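Local coordinates for SCARECROW-LIKE protein 7 (Oryza sativa Japonica Group, PDB 5HYZ) that probably acts as a transcription factor in plant development and abiotic stress resistance, binding DNA in vitro through its GRAS domain, at residues Val237-Tyr242 against Ser312-Leu317; Ala2-Ser7 against Ala31-Ala36. All coordinates share one frame; numbering follows the deposited sequence.

Contact 1: Val237-Tyr242 against Ser312-Leu317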
loop_
_atom_site.group_PDB
_atom_site.type_symbol
_atom_site.label_atom_id
_atom_site.label_comp_id
_atom_site.label_asym_id
_atom_site.label_seq_id
_atom_site.Cartn_x
_atom_site.Cartn_y
_atom_site.Cartn_z
ATOM N N VAL A 237 -24.885 -4.325 -5.829
ATOM C CA VAL A 237 -24.755 -4.067 -4.418
ATOM C C VAL A 237 -23.565 -4.853 -3.945
ATOM O O VAL A 237 -23.488 -6.093 -4.159
ATOM C CB VAL A 237 -26.006 -4.547 -3.637
ATOM C CG1 VAL A 237 -25.785 -4.320 -2.108
ATOM C CG2 VAL A 237 -27.281 -3.804 -4.114
ATOM N N THR A 238 -22.602 -4.174 -3.341
ATOM C CA THR A 238 -21.434 -4.869 -2.859
ATOM C C THR A 238 -21.490 -5.012 -1.364
ATOM O O THR A 238 -21.931 -4.102 -0.646
ATOM C CB THR A 238 -20.124 -4.136 -3.265
ATOM O OG1 THR A 238 -20.296 -2.733 -3.037
ATOM C CG2 THR A 238 -19.926 -4.293 -4.762
ATOM N N LEU A 239 -21.077 -6.192 -0.902
ATOM C CA LEU A 239 -21.171 -6.530 0.498
ATOM C C LEU A 239 -19.809 -6.968 0.992
ATOM O O LEU A 239 -19.204 -7.911 0.411
ATOM C CB LEU A 239 -22.187 -7.667 0.725
ATOM C CG LEU A 239 -22.358 -8.156 2.170
ATOM C CD1 LEU A 239 -22.991 -7.051 3.011
ATOM C CD2 LEU A 239 -23.337 -9.385 2.140
ATOM N N GLY A 240 -19.303 -6.345 2.042
ATOM C CA GLY A 240 -18.067 -6.845 2.628
ATOM C C GLY A 240 -18.304 -7.092 4.101
ATOM O O GLY A 240 -18.724 -6.186 4.812
ATOM N N GLU A 241 -18.012 -8.293 4.611
ATOM C CA GLU A 241 -18.458 -8.634 5.953
ATOM C C GLU A 241 -17.413 -9.504 6.644
ATOM O O GLU A 241 -16.635 -10.186 5.993
ATOM C CB GLU A 241 -19.814 -9.347 5.907
ATOM C CG GLU A 241 -21.058 -8.418 6.034
ATOM C CD GLU A 241 -21.009 -7.581 7.318
ATOM O OE1 GLU A 241 -20.415 -8.072 8.293
ATOM O OE2 GLU A 241 -21.499 -6.433 7.348
ATOM N N TYR A 242 -17.398 -9.449 7.962
ATOM C CA TYR A 242 -16.561 -10.359 8.773
ATOM C C TYR A 242 -17.089 -11.785 8.670
ATOM O O TYR A 242 -18.301 -12.022 8.787
ATOM C CB TYR A 242 -16.574 -9.905 10.233
ATOM C CG TYR A 242 -16.058 -8.482 10.430
ATOM C CD1 TYR A 242 -14.722 -8.183 10.236
ATOM C CD2 TYR A 242 -16.924 -7.452 10.810
ATOM C CE1 TYR A 242 -14.214 -6.877 10.434
ATOM C CE2 TYR A 242 -16.444 -6.143 11.014
ATOM C CZ TYR A 242 -15.085 -5.873 10.838
ATOM O OH TYR A 242 -14.625 -4.596 11.036
ATOM N N SER A 312 -22.967 -17.916 4.375
ATOM C CA SER A 312 -24.243 -18.600 4.040
ATOM C C SER A 312 -25.451 -17.873 4.584
ATOM O O SER A 312 -26.500 -17.808 3.949
ATOM C CB SER A 312 -24.290 -20.048 4.598
ATOM O OG SER A 312 -23.277 -20.802 4.056
ATOM N N GLU A 313 -25.325 -17.338 5.797
ATOM C CA GLU A 313 -26.413 -16.561 6.386
ATOM C C GLU A 313 -26.676 -15.275 5.630
ATOM O O GLU A 313 -27.831 -14.878 5.379
ATOM C CB GLU A 313 -26.075 -16.240 7.850
ATOM C CG GLU A 313 -27.186 -15.408 8.530
ATOM C CD GLU A 313 -27.075 -15.445 10.080
ATOM O OE1 GLU A 313 -26.254 -16.260 10.641
ATOM O OE2 GLU A 313 -27.818 -14.650 10.724
ATOM N N TRP A 314 -25.590 -14.596 5.256
ATOM C CA TRP A 314 -25.757 -13.413 4.420
ATOM C C TRP A 314 -26.425 -13.736 3.097
ATOM O O TRP A 314 -27.270 -12.984 2.616
ATOM C CB TRP A 314 -24.388 -12.727 4.174
ATOM C CG TRP A 314 -23.914 -12.009 5.403
ATOM C CD1 TRP A 314 -22.807 -12.299 6.146
ATOM C CD2 TRP A 314 -24.503 -10.818 5.991
ATOM N NE1 TRP A 314 -22.693 -11.371 7.201
ATOM C CE2 TRP A 314 -23.718 -10.483 7.126
ATOM C CE3 TRP A 314 -25.665 -10.070 5.715
ATOM C CZ2 TRP A 314 -24.036 -9.394 7.971
ATOM C CZ3 TRP A 314 -25.982 -9.004 6.549
ATOM C CH2 TRP A 314 -25.164 -8.673 7.652
ATOM N N GLN A 315 -26.047 -14.863 2.479
ATOM C CA GLN A 315 -26.655 -15.203 1.203
ATOM C C GLN A 315 -28.162 -15.404 1.436
ATOM O O GLN A 315 -28.977 -14.929 0.645
ATOM C CB GLN A 315 -26.025 -16.465 0.621
ATOM C CG GLN A 315 -26.845 -16.991 -0.563
ATOM C CD GLN A 315 -26.413 -18.374 -1.030
ATOM O OE1 GLN A 315 -25.687 -19.099 -0.336
ATOM N NE2 GLN A 315 -26.878 -18.750 -2.216
ATOM N N THR A 316 -28.516 -16.083 2.521
ATOM C CA THR A 316 -29.959 -16.326 2.783
ATOM C C THR A 316 -30.690 -14.989 2.881
ATOM O O THR A 316 -31.767 -14.786 2.307
ATOM C CB THR A 316 -30.165 -17.122 4.045
ATOM O OG1 THR A 316 -29.603 -18.429 3.854
ATOM C CG2 THR A 316 -31.707 -17.307 4.375
ATOM N N LEU A 317 -30.067 -14.041 3.567
ATOM C CA LEU A 317 -30.757 -12.744 3.759
ATOM C C LEU A 317 -30.875 -11.956 2.453
ATOM O O LEU A 317 -31.908 -11.406 2.097
ATOM C CB LEU A 317 -29.976 -11.935 4.778
ATOM C CG LEU A 317 -30.233 -12.186 6.230
ATOM C CD1 LEU A 317 -29.060 -11.605 7.023
ATOM C CD2 LEU A 317 -31.503 -11.399 6.517
HETATM O O HOH W 1 -20.708 -10.595 9.403
#

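Contact 2: Ala2-Ser7 against Ala31-Ala36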
loop_
_atom_site.group_PDB
_atom_site.type_symbol
_atom_site.label_atom_id
_atom_site.label_comp_id
_atom_site.label_asym_id
_atom_site.label_seq_id
_atom_site.Cartn_x
_atom_site.Cartn_y
_atom_site.Cartn_z
ATOM N N ALA A 2 -3.333 -24.451 21.127
ATOM C CA ALA A 2 -2.592 -24.067 22.337
ATOM C C ALA A 2 -3.346 -24.394 23.620
ATOM O O ALA A 2 -4.560 -24.177 23.706
ATOM C CB ALA A 2 -2.266 -22.587 22.300
ATOM N N PRO A 3 -2.626 -24.930 24.621
ATOM C CA PRO A 3 -3.330 -25.390 25.821
ATOM C C PRO A 3 -4.141 -24.278 26.475
ATOM O O PRO A 3 -5.204 -24.578 27.023
ATOM C CB PRO A 3 -2.199 -25.849 26.752
ATOM C CG PRO A 3 -0.943 -25.754 25.996
ATOM C CD PRO A 3 -1.241 -25.423 24.566
ATOM N N ILE A 4 -3.655 -23.034 26.449
ATOM C CA ILE A 4 -4.399 -21.981 27.145
ATOM C C ILE A 4 -5.779 -21.821 26.479
ATOM O O ILE A 4 -6.778 -21.649 27.154
ATOM C CB ILE A 4 -3.619 -20.640 27.204
ATOM C CG1 ILE A 4 -4.336 -19.659 28.134
ATOM C CG2 ILE A 4 -3.354 -20.056 25.836
ATOM C CD1 ILE A 4 -3.555 -18.422 28.454
ATOM N N LEU A 5 -5.831 -21.988 25.159
ATOM C CA LEU A 5 -7.095 -21.848 24.435
ATOM C C LEU A 5 -7.992 -23.063 24.620
ATOM O O LEU A 5 -9.195 -22.944 24.746
ATOM C CB LEU A 5 -6.805 -21.602 22.953
ATOM C CG LEU A 5 -5.989 -20.325 22.704
ATOM C CD1 LEU A 5 -5.793 -20.099 21.201
ATOM C CD2 LEU A 5 -6.627 -19.090 23.370
ATOM N N GLN A 6 -7.409 -24.256 24.650
ATOM C CA GLN A 6 -8.248 -25.427 24.938
ATOM C C GLN A 6 -8.833 -25.330 26.354
ATOM O O GLN A 6 -9.987 -25.683 26.599
ATOM C CB GLN A 6 -7.442 -26.742 24.773
ATOM C CG GLN A 6 -7.207 -27.168 23.298
ATOM C CD GLN A 6 -8.496 -27.218 22.455
ATOM O OE1 GLN A 6 -9.453 -27.937 22.774
ATOM N NE2 GLN A 6 -8.525 -26.428 21.376
ATOM N N SER A 7 -8.039 -24.842 27.291
ATOM C CA SER A 7 -8.572 -24.644 28.653
ATOM C C SER A 7 -9.685 -23.623 28.664
ATOM O O SER A 7 -10.692 -23.815 29.317
ATOM C CB SER A 7 -7.462 -24.225 29.612
ATOM O OG SER A 7 -6.418 -25.186 29.553
ATOM N N ALA A 31 -4.695 -16.393 35.020
ATOM C CA ALA A 31 -3.303 -16.247 35.469
ATOM C C ALA A 31 -2.357 -16.344 34.277
ATOM O O ALA A 31 -1.442 -15.531 34.108
ATOM C CB ALA A 31 -2.954 -17.325 36.520
ATOM N N ALA A 32 -2.612 -17.341 33.433
ATOM C CA ALA A 32 -1.754 -17.597 32.277
ATOM C C ALA A 32 -1.886 -16.532 31.184
ATOM O O ALA A 32 -0.942 -16.258 30.465
ATOM C CB ALA A 32 -2.075 -18.994 31.703
ATOM N N ALA A 33 -3.064 -15.957 31.052
ATOM C CA ALA A 33 -3.334 -14.938 30.036
ATOM C C ALA A 33 -2.538 -13.644 30.323
ATOM O O ALA A 33 -2.200 -13.373 31.458
ATOM C CB ALA A 33 -4.846 -14.632 29.989
ATOM N N THR A 34 -2.249 -12.857 29.286
ATOM C CA THR A 34 -1.533 -11.572 29.392
ATOM C C THR A 34 -1.856 -10.703 28.207
ATOM O O THR A 34 -1.640 -11.160 27.101
ATOM C CB THR A 34 0.013 -11.682 29.304
ATOM O OG1 THR A 34 0.524 -12.807 30.021
ATOM C CG2 THR A 34 0.639 -10.388 29.701
ATOM N N ASP A 35 -2.259 -9.458 28.414
ATOM C CA ASP A 35 -2.441 -8.569 27.272
ATOM C C ASP A 35 -1.108 -8.085 26.659
ATOM O O ASP A 35 -1.112 -7.281 25.716
ATOM C CB ASP A 35 -3.325 -7.388 27.649
ATOM C CG ASP A 35 -2.682 -6.441 28.658
ATOM O OD1 ASP A 35 -1.557 -6.696 29.113
ATOM O OD2 ASP A 35 -3.328 -5.433 28.985
ATOM N N ALA A 36 0.025 -8.566 27.168
ATOM C CA ALA A 36 1.316 -8.145 26.606
ATOM C C ALA A 36 2.131 -9.307 26.060
ATOM O O ALA A 36 3.256 -9.110 25.622
ATOM C CB ALA A 36 2.144 -7.366 27.660
#

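Contact 1: Val237-Tyr242 against Ser312-Leu317
Strand 236-242 and helix 311-320 face each other through Glu-241 and Trp-314, whose CA atoms, at 8.9 Å, are the nearest pair between the segments, with the indole of Trp-314 lying between the backbones. Its CG sits anti to the carbonyl carbon (chi1 -74°), and the ring reaches from the helix across the side chain of Glu-241. The aliphatic part of the glutamate then lies over one indole face: CG of Glu-241 is 3.5 Å from CE2 of Trp-314, offset toward the rim of the ring. A bend at chi2 (-56°) carries the carboxylate past the rim beside CZ2, with CD of Glu-241 3.6 Å from CZ2 of Trp-314 and the carboxylate plane 27° from that of the indole. Two residues back on the strand, Leu-239 comes in obliquely, with its CD2 4.1 Å from CB of Trp-314.

The polar atoms of this buried junction meet through one water. Lying in the indole plane at the ring edge, it accepts from NE1 of Trp-314 at 3.1 Å. It is also 2.8 Å from OE1 of Glu-241 and 2.9 Å from O of Tyr-242 and can donate to either, though acceptors around it outnumber its protons. OE1 of Glu-241 has a further, weak bond from N of Tyr-242, whereas OE2 accepts from the backbone N of Tyr-212 in the predicted LXXLL motif. With OE2 held by a backbone N-H and OE1 by the water and a weak bond, the carboxylate keeps its tilt along the indole rim, its charge probably stabilised. The arrangement is a helix packed on a sheet strand through a tryptophan, here joining the predicted PFYRE and SAW regions in the Rossmann-like core of the GRAS domain.

Contact 2: Ala2-Ser7 against Ala31-Ala36
The helical N-terminal part of the GRAS domain, within the predicted leucine repeat I, contains this small surface contact between the start of helix 3-16 and the end of helix 23-32. Ile-4, in the first turn of its helix, meets Ala-32, the last residue of the other helix, and Ala-33, the first to leave helical geometry; the CA atoms of Ile-4 and Ala-32 are 7.2 Å apart. One methyl group does the touching. CG1 of Ile-4 is anti to the backbone N (chi1 -171°), and with chi2 also extended (170°) the chain stretches straight out, placing CD1 at the helix terminus. There CD1 of Ile-4 lies 3.6 Å from CB of Ala-32. It comes equally near the backbone, at 3.6 Å from N of Ala-33, while CB of Ala-33 is more distant, 4.3 Å from CD1 of Ile-4. The methyl thus rests against both the last helical side chain and the peptide that follows it.

Around this point, Ile-4 also touches Ala-44 of helix 39-57, and Leu-5, its neighbour in sequence, packs on Leu-43 of that same helix. Thr-34 makes a backbone hydrogen bond with Glu-41, tying the segment that leaves helix 23-32 to the start of helix 39-57. Ala-2 stands at the N-cap of helix 3-16, and its carbonyl oxygen accepts from N of Gln-6 at 3.0 Å. The side chains that meet are apolar, and the methyl also lies against a backbone N; what joins the segments is van der Waals packing of one methyl, without directed polar bonds between them.

The two contacts illustrate how one chain combines a helical part with a sheet-centred part. Both segments of contact 2 precede those of contact 1 in the sequence, and both contacts belong to the single GRAS domain. Their centres are 33 Å apart and their nearest atoms about 18 Å apart, without touching. Contact 2 joins helices 3-16 and 23-32 at the surface, about 27 Å from the centre of the chain; contact 1 sets helix 311-320 against strand 236-242 of the mixed sheet, about 11 Å from it. They share no helix or strand: one lies in the N-terminal helical part and the other beside the sheet of the same domain, which is involved in DNA binding.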